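Local coordinates for hypothetical protein HI1333 (Haemophilus influenzae, PDB 1JO0), which probably binds RNA through its single CRM (CRS1/YhbY) domain, although its precise role in the cell has not been established, at residues A[61-66]-A[80-85]; A[43-48]-A[89-94]. All coordinates share one frame; numbering follows the deposited sequence.

Contact 1 (A[61-66]-A[80-85]); sequences LIINAI and HILVLY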
ATOM      1  N   LEU A  61     -10.350   6.397  -6.606  1.00 17.16           N
ATOM      2  CA  LEU A  61      -9.543   6.693  -7.797  1.00 18.33           C
ATOM      3  C   LEU A  61      -8.060   6.430  -7.531  1.00 17.42           C
ATOM      4  O   LEU A  61      -7.394   5.793  -8.328  1.00 19.39           O
ATOM      5  CB  LEU A  61      -9.767   8.151  -8.199  1.00 19.99           C
ATOM      6  CG  LEU A  61     -10.979   8.698  -8.840  1.00 24.78           C
ATOM      7  CD1 LEU A  61     -10.891  10.212  -9.023  1.00 29.39           C
ATOM      8  CD2 LEU A  61     -11.228   8.120 -10.244  1.00 30.21           C
ATOM      9  N   ILE A  62      -7.597   6.968  -6.410  1.00 18.22           N
ATOM     10  CA  ILE A  62      -6.203   6.792  -6.010  1.00 18.09           C
ATOM     11  C   ILE A  62      -5.868   5.337  -5.805  1.00 16.12           C
ATOM     12  O   ILE A  62      -4.834   4.893  -6.330  1.00 17.93           O
ATOM     13  CB  ILE A  62      -5.902   7.633  -4.756  1.00 20.23           C
ATOM     14  CG1 ILE A  62      -5.939   9.129  -5.057  1.00 27.22           C
ATOM     15  CG2 ILE A  62      -4.583   7.221  -4.139  1.00 23.21           C
ATOM     16  CD1 ILE A  62      -6.076  10.062  -3.882  1.00 29.00           C
ATOM     17  N   ILE A  63      -6.653   4.580  -5.060  1.00 17.81           N
ATOM     18  CA  ILE A  63      -6.402   3.175  -4.826  1.00 17.02           C
ATOM     19  C   ILE A  63      -6.296   2.449  -6.154  1.00 17.01           C
ATOM     20  O   ILE A  63      -5.388   1.634  -6.411  1.00 17.36           O
ATOM     21  CB  ILE A  63      -7.527   2.520  -3.975  1.00 18.43           C
ATOM     22  CG1 ILE A  63      -7.524   2.987  -2.540  1.00 22.50           C
ATOM     23  CG2 ILE A  63      -7.473   0.992  -4.081  1.00 23.83           C
ATOM     24  CD1 ILE A  63      -8.700   2.649  -1.670  1.00 25.90           C
ATOM     25  N   ASN A  64      -7.280   2.685  -7.009  1.00 15.56           N
ATOM     26  CA  ASN A  64      -7.318   1.949  -8.267  1.00 15.90           C
ATOM     27  C   ASN A  64      -6.083   2.212  -9.104  1.00 16.94           C
ATOM     28  O   ASN A  64      -5.551   1.291  -9.739  1.00 18.61           O
ATOM     29  CB  ASN A  64      -8.587   2.315  -9.039  1.00 16.87           C
ATOM     30  CG  ASN A  64      -9.848   1.767  -8.407  1.00 18.58           C
ATOM     31  OD1 ASN A  64      -9.781   1.015  -7.454  1.00 18.83           O
ATOM     32  ND2 ASN A  64     -11.006   2.163  -8.949  1.00 18.66           N
ATOM     33  N   ALA A  65      -5.645   3.465  -9.124  1.00 16.33           N
ATOM     34  CA  ALA A  65      -4.477   3.814  -9.921  1.00 17.66           C
ATOM     35  C   ALA A  65      -3.207   3.171  -9.351  1.00 16.86           C
ATOM     36  O   ALA A  65      -2.343   2.692 -10.079  1.00 19.17           O
ATOM     37  CB  ALA A  65      -4.292   5.310  -9.981  1.00 19.00           C
ATOM     38  N   ILE A  66      -3.057   3.215  -8.035  1.00 16.76           N
ATOM     39  CA  ILE A  66      -1.882   2.630  -7.375  1.00 16.50           C
ATOM     40  C   ILE A  66      -1.843   1.142  -7.714  1.00 17.19           C
ATOM     41  O   ILE A  66      -0.815   0.600  -8.096  1.00 18.68           O
ATOM     42  CB  ILE A  66      -1.843   2.883  -5.860  1.00 16.79           C
ATOM     43  CG1 ILE A  66      -1.717   4.371  -5.521  1.00 18.06           C
ATOM     44  CG2 ILE A  66      -0.771   2.029  -5.192  1.00 18.92           C
ATOM     45  CD1 ILE A  66      -1.920   4.743  -4.099  1.00 19.40           C
ATOM     46  N   HIS A  80      -7.836   7.084   6.359  1.00 30.90           N
ATOM     47  CA  HIS A  80      -6.977   7.764   5.433  1.00 28.06           C
ATOM     48  C   HIS A  80      -5.727   6.956   5.120  1.00 21.68           C
ATOM     49  O   HIS A  80      -4.826   7.497   4.466  1.00 30.38           O
ATOM     50  CB  HIS A  80      -6.619   9.158   5.991  1.00 33.51           C
ATOM     51  CG  HIS A  80      -5.883   9.131   7.286  1.00 46.28           C
ATOM     52  ND1 HIS A  80      -6.280   8.372   8.369  1.00 52.43           N
ATOM     53  CD2 HIS A  80      -4.764   9.764   7.689  1.00 53.25           C
ATOM     54  CE1 HIS A  80      -5.442   8.547   9.383  1.00 54.31           C
ATOM     55  NE2 HIS A  80      -4.503   9.392   8.991  1.00 56.06           N
ATOM     56  N   ILE A  81      -5.673   5.694   5.504  1.00 21.21           N
ATOM     57  CA  ILE A  81      -4.480   4.883   5.329  1.00 20.84           C
ATOM     58  C   ILE A  81      -4.806   3.737   4.376  1.00 19.96           C
ATOM     59  O   ILE A  81      -5.808   3.013   4.517  1.00 23.12           O
ATOM     60  CB  ILE A  81      -3.989   4.269   6.654  1.00 24.34           C
ATOM     61  CG1 ILE A  81      -3.624   5.330   7.689  1.00 29.31           C
ATOM     62  CG2 ILE A  81      -2.860   3.273   6.464  1.00 28.99           C
ATOM     63  CD1 ILE A  81      -2.395   6.114   7.307  1.00 34.67           C
ATOM     64  N   LEU A  82      -3.945   3.575   3.412  1.00 17.37           N
ATOM     65  CA  LEU A  82      -3.934   2.433   2.518  1.00 17.91           C
ATOM     66  C   LEU A  82      -2.761   1.520   2.853  1.00 16.01           C
ATOM     67  O   LEU A  82      -1.627   1.973   2.794  1.00 18.95           O
ATOM     68  CB  LEU A  82      -3.723   2.857   1.072  0.53 19.91           C
ATOM     69  CG  LEU A  82      -4.622   3.940   0.466  0.53 18.29           C
ATOM     70  CD1 LEU A  82      -4.248   4.126  -0.994  0.53 18.01           C
ATOM     71  CD2 LEU A  82      -6.072   3.582   0.678  0.53 22.83           C
ATOM     72  N   VAL A  83      -3.025   0.261   3.134  1.00 15.42           N
ATOM     73  CA  VAL A  83      -1.972  -0.704   3.392  1.00 15.17           C
ATOM     74  C   VAL A  83      -1.838  -1.583   2.145  1.00 14.75           C
ATOM     75  O   VAL A  83      -2.853  -2.137   1.668  1.00 16.05           O
ATOM     76  CB  VAL A  83      -2.303  -1.565   4.612  1.00 16.53           C
ATOM     77  CG1 VAL A  83      -1.129  -2.512   4.874  1.00 17.23           C
ATOM     78  CG2 VAL A  83      -2.620  -0.724   5.869  1.00 19.13           C
ATOM     79  N   LEU A  84      -0.641  -1.677   1.610  1.00 14.56           N
ATOM     80  CA  LEU A  84      -0.367  -2.338   0.339  1.00 14.41           C
ATOM     81  C   LEU A  84       0.778  -3.339   0.496  1.00 14.25           C
ATOM     82  O   LEU A  84       1.657  -3.109   1.346  1.00 15.14           O
ATOM     83  CB  LEU A  84      -0.004  -1.340  -0.731  1.00 17.06           C
ATOM     84  CG  LEU A  84      -1.006  -0.253  -1.063  1.00 21.02           C
ATOM     85  CD1 LEU A  84      -0.339   0.898  -1.787  1.00 29.94           C
ATOM     86  CD2 LEU A  84      -2.095  -0.849  -1.909  1.00 28.50           C
ATOM     87  N   TYR A  85       0.801  -4.360  -0.329  1.00 14.82           N
ATOM     88  CA  TYR A  85       1.873  -5.346  -0.285  1.00 14.18           C
ATOM     89  C   TYR A  85       2.261  -5.816  -1.667  1.00 13.88           C
ATOM     90  O   TYR A  85       1.379  -6.146  -2.467  1.00 15.98           O
ATOM     91  CB  TYR A  85       1.489  -6.550   0.574  1.00 14.89           C
ATOM     92  CG  TYR A  85       2.470  -7.693   0.538  1.00 14.41           C
ATOM     93  CD1 TYR A  85       3.610  -7.704   1.349  1.00 14.73           C
ATOM     94  CD2 TYR A  85       2.288  -8.799  -0.287  1.00 15.54           C
ATOM     95  CE1 TYR A  85       4.500  -8.772   1.299  1.00 15.82           C
ATOM     96  CE2 TYR A  85       3.166  -9.852  -0.326  1.00 15.39           C
ATOM     97  CZ  TYR A  85       4.273  -9.843   0.467  1.00 15.75           C
ATOM     98  OH  TYR A  85       5.149 -10.894   0.441  1.00 17.96           O
TER
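L82 reaches from strand 81-85 to helix 56-70 with both branches in use, in the conformer described; a second was deposited. Its CD2 touches I63 on two atoms, CG1 and CD1, the former at 3.6 Å; its CD1 lies 3.9 Å from the CD1 of I66. The L82 side chain runs obliquely to both isoleucines. I62 adds a looser touch, its CG2 standing 4.4 Å from L82 CD1. I66 and L84 cross at about a right angle and meet through I66 CG2 and L84 CD1 at 3.6 Å. In I66, chi1 (-64°) puts CG1 beside the backbone N and leaves CG2 anti to it, where CG2 meets L84; chi2 (169°) then carries CD1 to L82.

The short axes lie 10.9 Å apart and 16° from parallel, and L82 and L84 both point at the helix. I62 and L82 also touch V51 of strand 46-51, I63 touches Q74 and T77 of strand 73-78, and I66 touches L29. No hydrogen bond crosses between 61-66 and 80-85; their contact is aliphatic, mostly buried and non-directional, with I63 and I66 near van der Waals distance of the leucines.

Contact 2 (A[43-48]-A[89-94]); sequences HHELIK and EEAKIQ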
ATOM      1  N   HIS A  43      11.697  -1.632  -1.248  1.00 17.71           N
ATOM      2  CA  HIS A  43      12.497  -1.848  -0.046  1.00 18.19           C
ATOM      3  C   HIS A  43      11.731  -2.578   1.043  1.00 18.11           C
ATOM      4  O   HIS A  43      12.320  -3.381   1.769  1.00 18.69           O
ATOM      5  CB  HIS A  43      13.012  -0.523   0.516  1.00 21.01           C
ATOM      6  CG  HIS A  43      14.060   0.062  -0.399  1.00 26.87           C
ATOM      7  ND1 HIS A  43      15.271  -0.526  -0.558  1.00 30.91           N
ATOM      8  CD2 HIS A  43      14.008   1.112  -1.242  1.00 27.97           C
ATOM      9  CE1 HIS A  43      15.980   0.162  -1.427  1.00 33.65           C
ATOM     10  NE2 HIS A  43      15.234   1.174  -1.865  1.00 28.98           N
ATOM     11  N   HIS A  44      10.424  -2.281   1.189  1.00 16.52           N
ATOM     12  CA  HIS A  44       9.722  -2.728   2.381  1.00 15.63           C
ATOM     13  C   HIS A  44       8.722  -3.868   2.163  1.00 14.79           C
ATOM     14  O   HIS A  44       8.396  -4.526   3.165  1.00 16.03           O
ATOM     15  CB  HIS A  44       8.930  -1.563   3.006  1.00 16.10           C
ATOM     16  CG  HIS A  44       9.849  -0.456   3.400  1.00 20.78           C
ATOM     17  ND1 HIS A  44      10.732  -0.588   4.441  1.00 23.05           N
ATOM     18  CD2 HIS A  44       9.988   0.792   2.904  1.00 26.58           C
ATOM     19  CE1 HIS A  44      11.410   0.554   4.589  1.00 28.20           C
ATOM     20  NE2 HIS A  44      10.966   1.404   3.668  1.00 28.77           N
ATOM     21  N   GLU A  45       8.229  -4.041   0.958  1.00 15.56           N
ATOM     22  CA  GLU A  45       7.203  -5.027   0.564  1.00 14.51           C
ATOM     23  C   GLU A  45       5.836  -4.628   1.115  1.00 14.24           C
ATOM     24  O   GLU A  45       4.881  -4.488   0.324  1.00 15.20           O
ATOM     25  CB  GLU A  45       7.567  -6.457   1.015  1.00 16.19           C
ATOM     26  CG  GLU A  45       8.806  -6.994   0.340  1.00 20.96           C
ATOM     27  CD  GLU A  45       9.051  -8.426   0.812  1.00 23.13           C
ATOM     28  OE1 GLU A  45       9.206  -8.628   2.026  1.00 22.55           O
ATOM     29  OE2 GLU A  45       9.068  -9.361  -0.021  1.00 35.69           O
ATOM     30  N   LEU A  46       5.697  -4.461   2.410  1.00 14.84           N
ATOM     31  CA  LEU A  46       4.480  -4.038   3.123  1.00 13.47           C
ATOM     32  C   LEU A  46       4.600  -2.571   3.457  1.00 13.60           C
ATOM     33  O   LEU A  46       5.557  -2.194   4.132  1.00 16.01           O
ATOM     34  CB  LEU A  46       4.295  -4.815   4.405  1.00 14.88           C
ATOM     35  CG  LEU A  46       3.067  -4.475   5.258  1.00 14.37           C
ATOM     36  CD1 LEU A  46       1.775  -4.752   4.502  1.00 16.23           C
ATOM     37  CD2 LEU A  46       3.126  -5.237   6.554  1.00 17.29           C
ATOM     38  N   ILE A  47       3.663  -1.764   2.972  1.00 14.05           N
ATOM     39  CA  ILE A  47       3.727  -0.318   3.166  1.00 14.33           C
ATOM     40  C   ILE A  47       2.357   0.251   3.562  1.00 14.33           C
ATOM     41  O   ILE A  47       1.306  -0.300   3.199  1.00 14.83           O
ATOM     42  CB  ILE A  47       4.264   0.426   1.913  1.00 15.38           C
ATOM     43  CG1 ILE A  47       3.286   0.387   0.737  1.00 15.66           C
ATOM     44  CG2 ILE A  47       5.652  -0.112   1.549  1.00 19.00           C
ATOM     45  CD1 ILE A  47       3.720   1.301  -0.390  1.00 18.56           C
ATOM     46  N   LYS A  48       2.445   1.395   4.210  1.00 15.78           N
ATOM     47  CA  LYS A  48       1.287   2.257   4.479  1.00 15.57           C
ATOM     48  C   LYS A  48       1.455   3.575   3.737  1.00 15.93           C
ATOM     49  O   LYS A  48       2.476   4.209   3.809  1.00 17.03           O
ATOM     50  CB  LYS A  48       1.216   2.555   5.948  1.00 19.48           C
ATOM     51  CG  LYS A  48       0.480   1.582   6.793  1.00 26.53           C
ATOM     52  CD  LYS A  48       0.330   2.176   8.220  1.00 28.68           C
ATOM     53  CE  LYS A  48      -0.385   1.187   9.039  1.00 23.20           C
ATOM     54  NZ  LYS A  48      -0.298   1.563  10.457  1.00 20.19           N
ATOM     55  N   GLU A  89      11.863 -10.015  -4.803  1.00 20.08           N
ATOM     56  CA  GLU A  89      12.746 -11.092  -5.194  1.00 21.98           C
ATOM     57  C   GLU A  89      13.663 -11.486  -4.059  1.00 23.34           C
ATOM     58  O   GLU A  89      14.148 -12.622  -4.114  1.00 29.79           O
ATOM     59  CB  GLU A  89      13.602 -10.736  -6.434  1.00 25.28           C
ATOM     60  CG  GLU A  89      12.698 -10.338  -7.579  1.00 37.51           C
ATOM     61  CD  GLU A  89      13.369 -10.245  -8.922  1.00 51.65           C
ATOM     62  OE1 GLU A  89      12.680 -10.431  -9.955  1.00 67.12           O
ATOM     63  OE2 GLU A  89      14.592  -9.979  -8.886  1.00 72.41           O
ATOM     64  N   GLU A  90      13.853 -10.616  -3.088  1.00 23.16           N
ATOM     65  CA  GLU A  90      14.615 -11.043  -1.915  1.00 29.40           C
ATOM     66  C   GLU A  90      13.658 -10.761  -0.746  1.00 24.11           C
ATOM     67  O   GLU A  90      13.673  -9.679  -0.187  1.00 27.55           O
ATOM     68  CB  GLU A  90      15.985 -10.394  -1.692  1.00 33.53           C
ATOM     69  CG  GLU A  90      16.859 -11.143  -0.698  1.00 51.85           C
ATOM     70  CD  GLU A  90      18.285 -10.695  -0.535  1.00 59.27           C
ATOM     71  OE1 GLU A  90      18.529  -9.484  -0.283  1.00 78.78           O
ATOM     72  OE2 GLU A  90      19.231 -11.529  -0.634  1.00 64.52           O
ATOM     73  N   ALA A  91      12.793 -11.690  -0.438  1.00 23.51           N
ATOM     74  CA  ALA A  91      11.801 -11.535   0.612  1.00 20.04           C
ATOM     75  C   ALA A  91      12.427 -11.020   1.894  1.00 18.44           C
ATOM     76  O   ALA A  91      13.366 -11.580   2.423  1.00 23.24           O
ATOM     77  CB  ALA A  91      11.046 -12.799   0.964  1.00 23.72           C
ATOM     78  N   LYS A  92      11.886  -9.928   2.388  1.00 19.42           N
ATOM     79  CA  LYS A  92      12.259  -9.323   3.664  1.00 20.05           C
ATOM     80  C   LYS A  92      11.308  -9.842   4.743  1.00 18.53           C
ATOM     81  O   LYS A  92      11.747 -10.133   5.860  1.00 21.84           O
ATOM     82  CB  LYS A  92      12.294  -7.793   3.606  0.63 21.72           C
ATOM     83  CG  LYS A  92      13.351  -7.194   2.686  0.63 18.72           C
ATOM     84  CD  LYS A  92      12.682  -6.816   1.375  0.63 21.24           C
ATOM     85  CE  LYS A  92      13.537  -6.018   0.440  0.63 21.89           C
ATOM     86  NZ  LYS A  92      14.238  -4.822   0.950  0.63 32.30           N
ATOM     87  N   ILE A  93      10.033  -9.953   4.431  1.00 18.14           N
ATOM     88  CA  ILE A  93       9.013 -10.375   5.369  1.00 16.45           C
ATOM     89  C   ILE A  93       8.620 -11.810   5.044  1.00 16.32           C
ATOM     90  O   ILE A  93       8.327 -12.153   3.909  1.00 18.25           O
ATOM     91  CB  ILE A  93       7.791  -9.439   5.297  1.00 18.51           C
ATOM     92  CG1 ILE A  93       8.126  -8.012   5.729  1.00 22.30           C
ATOM     93  CG2 ILE A  93       6.619 -10.017   6.078  1.00 22.43           C
ATOM     94  CD1 ILE A  93       7.029  -7.014   5.417  1.00 24.71           C
ATOM     95  N   GLN A  94       8.594 -12.651   6.074  1.00 16.62           N
ATOM     96  CA  GLN A  94       8.144 -14.050   5.965  1.00 18.98           C
ATOM     97  C   GLN A  94       6.635 -14.094   5.914  1.00 19.83           C
ATOM     98  O   GLN A  94       6.033 -13.809   6.935  1.00 26.44           O
ATOM     99  CB  GLN A  94       8.631 -14.868   7.161  1.00 19.65           C
ATOM    100  CG  GLN A  94      10.171 -14.953   7.175  1.00 23.16           C
ATOM    101  CD  GLN A  94      10.620 -15.855   8.305  1.00 25.04           C
ATOM    102  OE1 GLN A  94       9.985 -16.879   8.604  1.00 32.42           O
ATOM    103  NE2 GLN A  94      11.699 -15.485   8.947  1.00 26.42           N
TER
HETATM  104  O   HOH W   1      16.125  -3.137  -0.406  1.00 38.79           O
HETATM  105  O   HOH W   2       7.434 -11.071   1.612  1.00 23.13           O
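E45, the first residue to leave helix 31-44, takes a positive phi (72°) and turns the chain into strand 46-51, while 89-94 passes by as an irregular segment whose K92 CA comes within 7.2 Å of the CA of H44. The E45 side chain, extended beyond CG, carries its carboxylate to the backbone of this tail. OE1 accepts two successive amide N-H groups: I93 N, 2.9 Å from E45 OE1, arrives nearly along the C-O axis with an N-H...O angle of 157°, whereas K92 N, 3.0 Å from E45 OE1, comes from well above the carboxylate plane and is more bent. OE2 lies against A91 CA and is bonded by the amide of S88, so the two oxygens divide three backbone donors. Water 2 bridges I93 O and, weakly, E45 OE2.

In the K92 conformer described, CD passes 4.0 Å from E45 CG, and turns at chi2 and chi4 bring NZ to the H43 carbonyl at the end of the helix. The NZ to H43 O distance of 2.5 Å is unusually short and its exact length doubtful. In this conformer water 1 also accepts from K92 NZ and joins it to H43 ND1; a second conformer was deposited, so both links carry that reserve.

On the apolar side, I93 CD1 packs 3.7 Å from L46 CB, and I93 further touches F10 and L14 of helix 5-15. The carboxylate and the lysine thus tie the tail after strand 81-85 to a beta-alpha-beta crossover: strands 22-24 and 46-51 are parallel neighbours in the sheet, helix 31-44 connects them, and E45 sits at its helix-to-strand corner.

The centres of contact 1 and contact 2 lie about 17 Å apart, yet both reach one sheet, through strands 81-85 and 46-51, which are antiparallel neighbours. The join is direct: L84 N is 2.9 Å from I47 O, a probable hydrogen bond, and V83 CG1 packs 3.7 Å from L46 CD1. L82 and L84 face helix 56-70, while V83 touches A15 and L46 touches L14 and A15 of helix 5-15, so the two contacts use opposite faces of the sheet. A bound glycerol, probably from crystallisation, lies about 5 Å from the I63 side chain, and one about 3 Å from that of I93; neither position establishes an RNA-binding site.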